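Local structure of ABC transporter periplasmic-binding protein YtfQ (Mycobacterium smegmatis, 6HB0) at residues I150-E154 / V197-F201; K238-A244 / K256-E262. The protein probably binds a sugar, as the carbohydrate-binding component of an ABC transporter, with L-arabinofuranose the likely ligand. All coordinates share one frame. Residue numbers count along the deposited sequence, not the author numbering.

Contact 1: I150-E154 / V197-F201; sequences IVQLE and VMEAF
A buried apolar contact joins a strand to a helix on one face of the mixed sheet of a periplasmic binding protein lobe. Strand 150-154 has ordinary beta-strand angles (phi -89 to -122°, psi 108 to 154°). Segment 197-201 is regular helix, with F201 N hydrogen-bonded to V197 O at 2.9 Å. The axes pass at 9.6 Å, nearly antiparallel at 156°. V151 lies nearest F201 (CA-CA 7.4 Å) and L153 nearest V197 (CA-CA 7.3 Å). The F201 ring (chi1 m) wedges between V151 (CG2 to F201 CD2 3.4 Å) and L153 (CD2 to F201 CE2 3.7 Å). Q152 O meets the ring edge, 3.6 Å from F201 CZ. L153 (m, t) also reaches V197, CD2 to CG1 3.3 Å. M198 SD lies 4.3 Å from V151 CG2; the M198 side chain also touches helix 216-228. The Q152 CA-to-CB bond points away; its OE1 is hydrogen-bonded to Q214. Without hydrogen bonds or salt bridges between these segments, the contact rests on apolar packing, with one carbonyl at the ring edge.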
loop_
_atom_site.group_PDB
_atom_site.type_symbol
_atom_site.label_atom_id
_atom_site.label_comp_id
_atom_site.label_asym_id
_atom_site.label_seq_id
_atom_site.Cartn_x
_atom_site.Cartn_y
_atom_site.Cartn_z
ATOM N N ILE A 150 -18.526 4.307 15.162
ATOM C CA ILE A 150 -17.205 4.321 14.554
ATOM C C ILE A 150 -16.898 5.764 14.186
ATOM O O ILE A 150 -17.754 6.447 13.639
ATOM C CB ILE A 150 -17.192 3.492 13.266
ATOM C CG1 ILE A 150 -17.559 2.038 13.563
ATOM C CG2 ILE A 150 -15.807 3.550 12.604
ATOM C CD1 ILE A 150 -17.894 1.248 12.306
ATOM N N VAL A 151 -15.696 6.227 14.513
ATOM C CA VAL A 151 -15.220 7.459 13.919
ATOM C C VAL A 151 -14.068 7.149 12.980
ATOM O O VAL A 151 -13.312 6.224 13.216
ATOM C CB VAL A 151 -14.859 8.501 14.955
ATOM C CG1 VAL A 151 -16.092 8.798 15.832
ATOM C CG2 VAL A 151 -13.612 8.146 15.757
ATOM N N GLN A 152 -13.964 7.912 11.900
ATOM C CA GLN A 152 -12.985 7.659 10.877
ATOM C C GLN A 152 -12.065 8.832 10.657
ATOM O O GLN A 152 -12.498 9.965 10.398
ATOM C CB GLN A 152 -13.695 7.279 9.579
ATOM C CG GLN A 152 -12.748 7.010 8.409
ATOM C CD GLN A 152 -13.379 6.284 7.212
ATOM O OE1 GLN A 152 -12.665 5.860 6.296
ATOM N NE2 GLN A 152 -14.699 6.198 7.185
ATOM N N LEU A 153 -10.781 8.568 10.754
ATOM C CA LEU A 153 -9.750 9.577 10.451
ATOM C C LEU A 153 -9.333 9.306 9.020
ATOM O O LEU A 153 -8.705 8.277 8.718
ATOM C CB LEU A 153 -8.591 9.440 11.423
ATOM C CG LEU A 153 -8.929 9.633 12.901
ATOM C CD1 LEU A 153 -7.740 9.252 13.782
ATOM C CD2 LEU A 153 -9.291 11.082 13.156
ATOM N N GLU A 154 -9.742 10.196 8.103
ATOM C CA GLU A 154 -9.454 10.016 6.720
ATOM C C GLU A 154 -8.123 10.630 6.346
ATOM O O GLU A 154 -7.667 11.590 6.978
ATOM C CB GLU A 154 -10.500 10.705 5.854
ATOM C CG GLU A 154 -11.910 10.331 6.159
ATOM C CD GLU A 154 -12.900 11.245 5.414
ATOM O OE1 GLU A 154 -12.515 11.901 4.417
ATOM O OE2 GLU A 154 -14.078 11.256 5.807
ATOM N N VAL A 197 -8.025 15.872 15.100
ATOM C CA VAL A 197 -9.339 15.445 14.701
ATOM C C VAL A 197 -9.950 14.535 15.754
ATOM O O VAL A 197 -11.131 14.627 16.021
ATOM C CB VAL A 197 -9.304 14.733 13.346
ATOM C CG1 VAL A 197 -10.651 14.101 13.054
ATOM C CG2 VAL A 197 -8.911 15.760 12.273
ATOM N N MET A 198 -9.149 13.641 16.334
ATOM C CA MET A 198 -9.663 12.816 17.400
ATOM C C MET A 198 -10.121 13.673 18.599
ATOM O O MET A 198 -11.111 13.328 19.269
ATOM C CB MET A 198 -8.600 11.814 17.863
ATOM C CG MET A 198 -9.156 10.745 18.781
ATOM S SD MET A 198 -10.261 9.638 17.959
ATOM C CE MET A 198 -11.217 8.990 19.327
ATOM N N GLU A 199 -9.393 14.738 18.915
ATOM C CA GLU A 199 -9.845 15.653 19.997
ATOM C C GLU A 199 -11.213 16.176 19.651
ATOM O O GLU A 199 -12.118 16.193 20.486
ATOM C CB GLU A 199 -8.881 16.843 20.215
ATOM C CG GLU A 199 -7.547 16.511 20.896
ATOM C CD GLU A 199 -6.447 17.573 20.612
ATOM O OE1 GLU A 199 -6.778 18.711 20.144
ATOM O OE2 GLU A 199 -5.243 17.277 20.848
ATOM N N ALA A 200 -11.387 16.597 18.407
ATOM C CA ALA A 200 -12.665 17.124 17.966
ATOM C C ALA A 200 -13.768 16.072 18.088
ATOM O O ALA A 200 -14.877 16.381 18.468
ATOM C CB ALA A 200 -12.588 17.598 16.532
ATOM N N PHE A 201 -13.469 14.836 17.707
ATOM C CA PHE A 201 -14.445 13.765 17.767
ATOM C C PHE A 201 -14.866 13.502 19.231
ATOM O O PHE A 201 -16.039 13.241 19.504
ATOM C CB PHE A 201 -13.871 12.465 17.192
ATOM C CG PHE A 201 -13.737 12.421 15.703
ATOM C CD1 PHE A 201 -14.386 13.320 14.870
ATOM C CD2 PHE A 201 -12.999 11.411 15.121
ATOM C CE1 PHE A 201 -14.327 13.213 13.512
ATOM C CE2 PHE A 201 -12.906 11.318 13.748
ATOM C CZ PHE A 201 -13.598 12.203 12.944
#

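Contact 2: K238-A244 / K256-E262; sequences KIVAVDA and KFNYIVE
Backbone hydrogen bonds pair strands 238-242 and 259-262 in parallel, with axes 4.7 Å apart at 14°. V240 pairs with Y259, A241 with I260 and V242 with V261. The ladder runs A241 N to Y259 O (2.9 Å), V261 N to A241 O (3.0 Å) and D243 N to V261 O (2.8 Å). At its start, I239 O accepts N258 N (2.8 Å) and, weakly, Y259 N (3.3 Å). Side chains extend the pairing at both ends. N258 (chi1 m) accepts I239 N at OD1, 2.8 Å. E262 (t, t) accepts A244 N at OE1, 2.8 Å, where D243 leaves the strand with phi/psi of 104/110°. Apolar contacts lie on both faces. I239 CG2 makes a CH-pi contact over the F257 ring, 4.0 Å from its centroid, and A241 CB is 3.8 Å from F257 CE2. A244 CB meets I260 CG2 at 3.9 Å. On the face of V240, Y259, V242 and V261, V242 CG2 lies 4.0 Å from V261 CG2. The strands are joined through helix 246-253 as a beta-alpha-beta unit. Helix 126-140 covers the V240 face, where Y259 stacks on W136. Helix 216-228 covers I239 and F257, and strand 210-213 lies along 238-242.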
loop_
_atom_site.group_PDB
_atom_site.type_symbol
_atom_site.label_atom_id
_atom_site.label_comp_id
_atom_site.label_asym_id
_atom_site.label_seq_id
_atom_site.Cartn_x
_atom_site.Cartn_y
_atom_site.Cartn_z
ATOM N N LYS A 238 -11.375 1.286 20.786
ATOM C CA LYS A 238 -10.549 0.416 19.989
ATOM C C LYS A 238 -10.084 1.173 18.735
ATOM O O LYS A 238 -10.753 2.090 18.253
ATOM C CB LYS A 238 -11.346 -0.806 19.625
ATOM C CG LYS A 238 -11.673 -1.658 20.849
ATOM C CD LYS A 238 -12.106 -3.069 20.463
ATOM C CE LYS A 238 -12.359 -3.975 21.671
ATOM N NZ LYS A 238 -11.857 -3.464 22.978
ATOM N N ILE A 239 -8.917 0.794 18.228
ATOM C CA ILE A 239 -8.325 1.456 17.078
ATOM C C ILE A 239 -7.954 0.392 16.055
ATOM O O ILE A 239 -7.244 -0.609 16.374
ATOM C CB ILE A 239 -7.078 2.217 17.478
ATOM C CG1 ILE A 239 -7.432 3.338 18.438
ATOM C CG2 ILE A 239 -6.409 2.798 16.239
ATOM C CD1 ILE A 239 -6.252 4.061 18.993
ATOM N N VAL A 240 -8.497 0.543 14.861
ATOM C CA VAL A 240 -8.113 -0.310 13.733
ATOM C C VAL A 240 -7.454 0.629 12.711
ATOM O O VAL A 240 -7.999 1.719 12.432
ATOM C CB VAL A 240 -9.270 -1.119 13.160
ATOM C CG1 VAL A 240 -10.474 -0.256 12.806
ATOM C CG2 VAL A 240 -8.851 -1.917 11.934
ATOM N N ALA A 241 -6.263 0.262 12.219
ATOM C CA ALA A 241 -5.477 1.157 11.330
ATOM C C ALA A 241 -4.925 0.459 10.136
ATOM O O ALA A 241 -4.812 -0.749 10.110
ATOM C CB ALA A 241 -4.392 1.848 12.097
ATOM N N VAL A 242 -4.584 1.228 9.114
ATOM C CA VAL A 242 -3.833 0.734 7.986
ATOM C C VAL A 242 -2.367 1.098 8.141
ATOM O O VAL A 242 -2.047 2.171 8.610
ATOM C CB VAL A 242 -4.397 1.327 6.698
ATOM C CG1 VAL A 242 -3.675 0.758 5.490
ATOM C CG2 VAL A 242 -5.908 1.072 6.608
ATOM N N ASP A 243 -1.484 0.188 7.713
ATOM C CA ASP A 243 -0.002 0.351 7.618
ATOM C C ASP A 243 0.692 -0.406 8.772
ATOM O O ASP A 243 0.641 -0.014 9.938
ATOM C CB ASP A 243 0.514 1.789 7.644
ATOM C CG ASP A 243 0.081 2.645 6.476
ATOM O OD1 ASP A 243 -0.230 2.164 5.379
ATOM O OD2 ASP A 243 0.103 3.858 6.694
ATOM N N ALA A 244 1.368 -1.485 8.433
ATOM C CA ALA A 244 2.045 -2.274 9.429
ATOM C C ALA A 244 3.467 -1.745 9.591
ATOM O O ALA A 244 4.430 -2.408 9.240
ATOM C CB ALA A 244 2.030 -3.711 8.996
ATOM N N LYS A 256 -2.531 -0.747 22.535
ATOM C CA LYS A 256 -3.138 0.583 22.318
ATOM C C LYS A 256 -3.845 0.687 20.969
ATOM O O LYS A 256 -4.691 1.537 20.810
ATOM C CB LYS A 256 -2.063 1.633 22.441
ATOM C CG LYS A 256 -1.460 1.565 23.831
ATOM C CD LYS A 256 -0.638 2.799 24.100
ATOM C CE LYS A 256 -0.149 2.824 25.527
ATOM N NZ LYS A 256 0.562 4.112 25.688
ATOM N N PHE A 257 -3.435 -0.121 19.995
ATOM C CA PHE A 257 -4.212 -0.387 18.788
ATOM C C PHE A 257 -4.761 -1.808 18.975
ATOM O O PHE A 257 -4.278 -2.569 19.806
ATOM C CB PHE A 257 -3.342 -0.422 17.525
ATOM C CG PHE A 257 -2.943 0.901 16.951
ATOM C CD1 PHE A 257 -3.013 2.077 17.660
ATOM C CD2 PHE A 257 -2.397 0.928 15.666
ATOM C CE1 PHE A 257 -2.588 3.267 17.082
ATOM C CE2 PHE A 257 -1.995 2.103 15.079
ATOM C CZ PHE A 257 -2.085 3.271 15.785
ATOM N N ASN A 258 -5.781 -2.166 18.202
ATOM C CA ASN A 258 -6.350 -3.502 18.233
ATOM C C ASN A 258 -6.122 -4.290 16.980
ATOM O O ASN A 258 -6.101 -5.526 17.013
ATOM C CB ASN A 258 -7.845 -3.374 18.523
ATOM C CG ASN A 258 -8.091 -2.609 19.824
ATOM O OD1 ASN A 258 -8.099 -1.386 19.835
ATOM N ND2 ASN A 258 -8.183 -3.329 20.930
ATOM N N TYR A 259 -5.975 -3.610 15.831
ATOM C CA TYR A 259 -5.807 -4.332 14.591
ATOM C C TYR A 259 -5.154 -3.426 13.543
ATOM O O TYR A 259 -5.484 -2.216 13.437
ATOM C CB TYR A 259 -7.146 -4.831 14.099
ATOM C CG TYR A 259 -7.095 -5.943 13.073
ATOM C CD1 TYR A 259 -6.597 -7.204 13.408
ATOM C CD2 TYR A 259 -7.557 -5.749 11.789
ATOM C CE1 TYR A 259 -6.541 -8.228 12.464
ATOM C CE2 TYR A 259 -7.521 -6.771 10.852
ATOM C CZ TYR A 259 -7.024 -8.006 11.228
ATOM O OH TYR A 259 -7.001 -8.963 10.287
ATOM N N ILE A 260 -4.223 -4.020 12.776
ATOM C CA ILE A 260 -3.594 -3.359 11.651
ATOM C C ILE A 260 -3.731 -4.205 10.393
ATOM O O ILE A 260 -3.619 -5.435 10.435
ATOM C CB ILE A 260 -2.138 -3.078 11.964
ATOM C CG1 ILE A 260 -2.019 -1.958 12.970
ATOM C CG2 ILE A 260 -1.371 -2.679 10.691
ATOM C CD1 ILE A 260 -0.602 -1.825 13.494
ATOM N N VAL A 261 -4.016 -3.553 9.271
ATOM C CA VAL A 261 -4.034 -4.186 7.971
ATOM C C VAL A 261 -3.085 -3.458 7.042
ATOM O O VAL A 261 -2.853 -2.245 7.209
ATOM C CB VAL A 261 -5.448 -4.218 7.323
ATOM C CG1 VAL A 261 -6.385 -5.037 8.184
ATOM C CG2 VAL A 261 -5.992 -2.843 7.148
ATOM N N GLU A 262 -2.572 -4.155 6.040
ATOM C CA GLU A 262 -1.783 -3.518 4.981
ATOM C C GLU A 262 -1.874 -4.352 3.768
ATOM O O GLU A 262 -1.856 -5.573 3.873
ATOM C CB GLU A 262 -0.325 -3.369 5.382
ATOM C CG GLU A 262 0.487 -2.631 4.328
ATOM C CD GLU A 262 1.953 -2.465 4.659
ATOM O OE1 GLU A 262 2.234 -2.096 5.807
ATOM O OE2 GLU A 262 2.829 -2.650 3.751
#

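Both contacts reach the same mixed sheet: contact 1 packs a helix on it, contact 2 pairs two of its strands. Their centres are 15 Å apart and their nearest atoms about 7 Å, without touching. Strand 210-213 lies between strands 148-154 and 238-242 and bridges them: V211 meets side chains of V151, L153 and M198 in contact 1 and of I239 in contact 2. Helix 216-228 also packs against both. Zinc lies nearer to contact 2. The D243 side chain is about 5 Å from a bound zinc ion and pairs with R34; the L153 side chain is about 13 Å from a bound zinc ion. E262 binds zinc in a structure of this protein, but not in this chain.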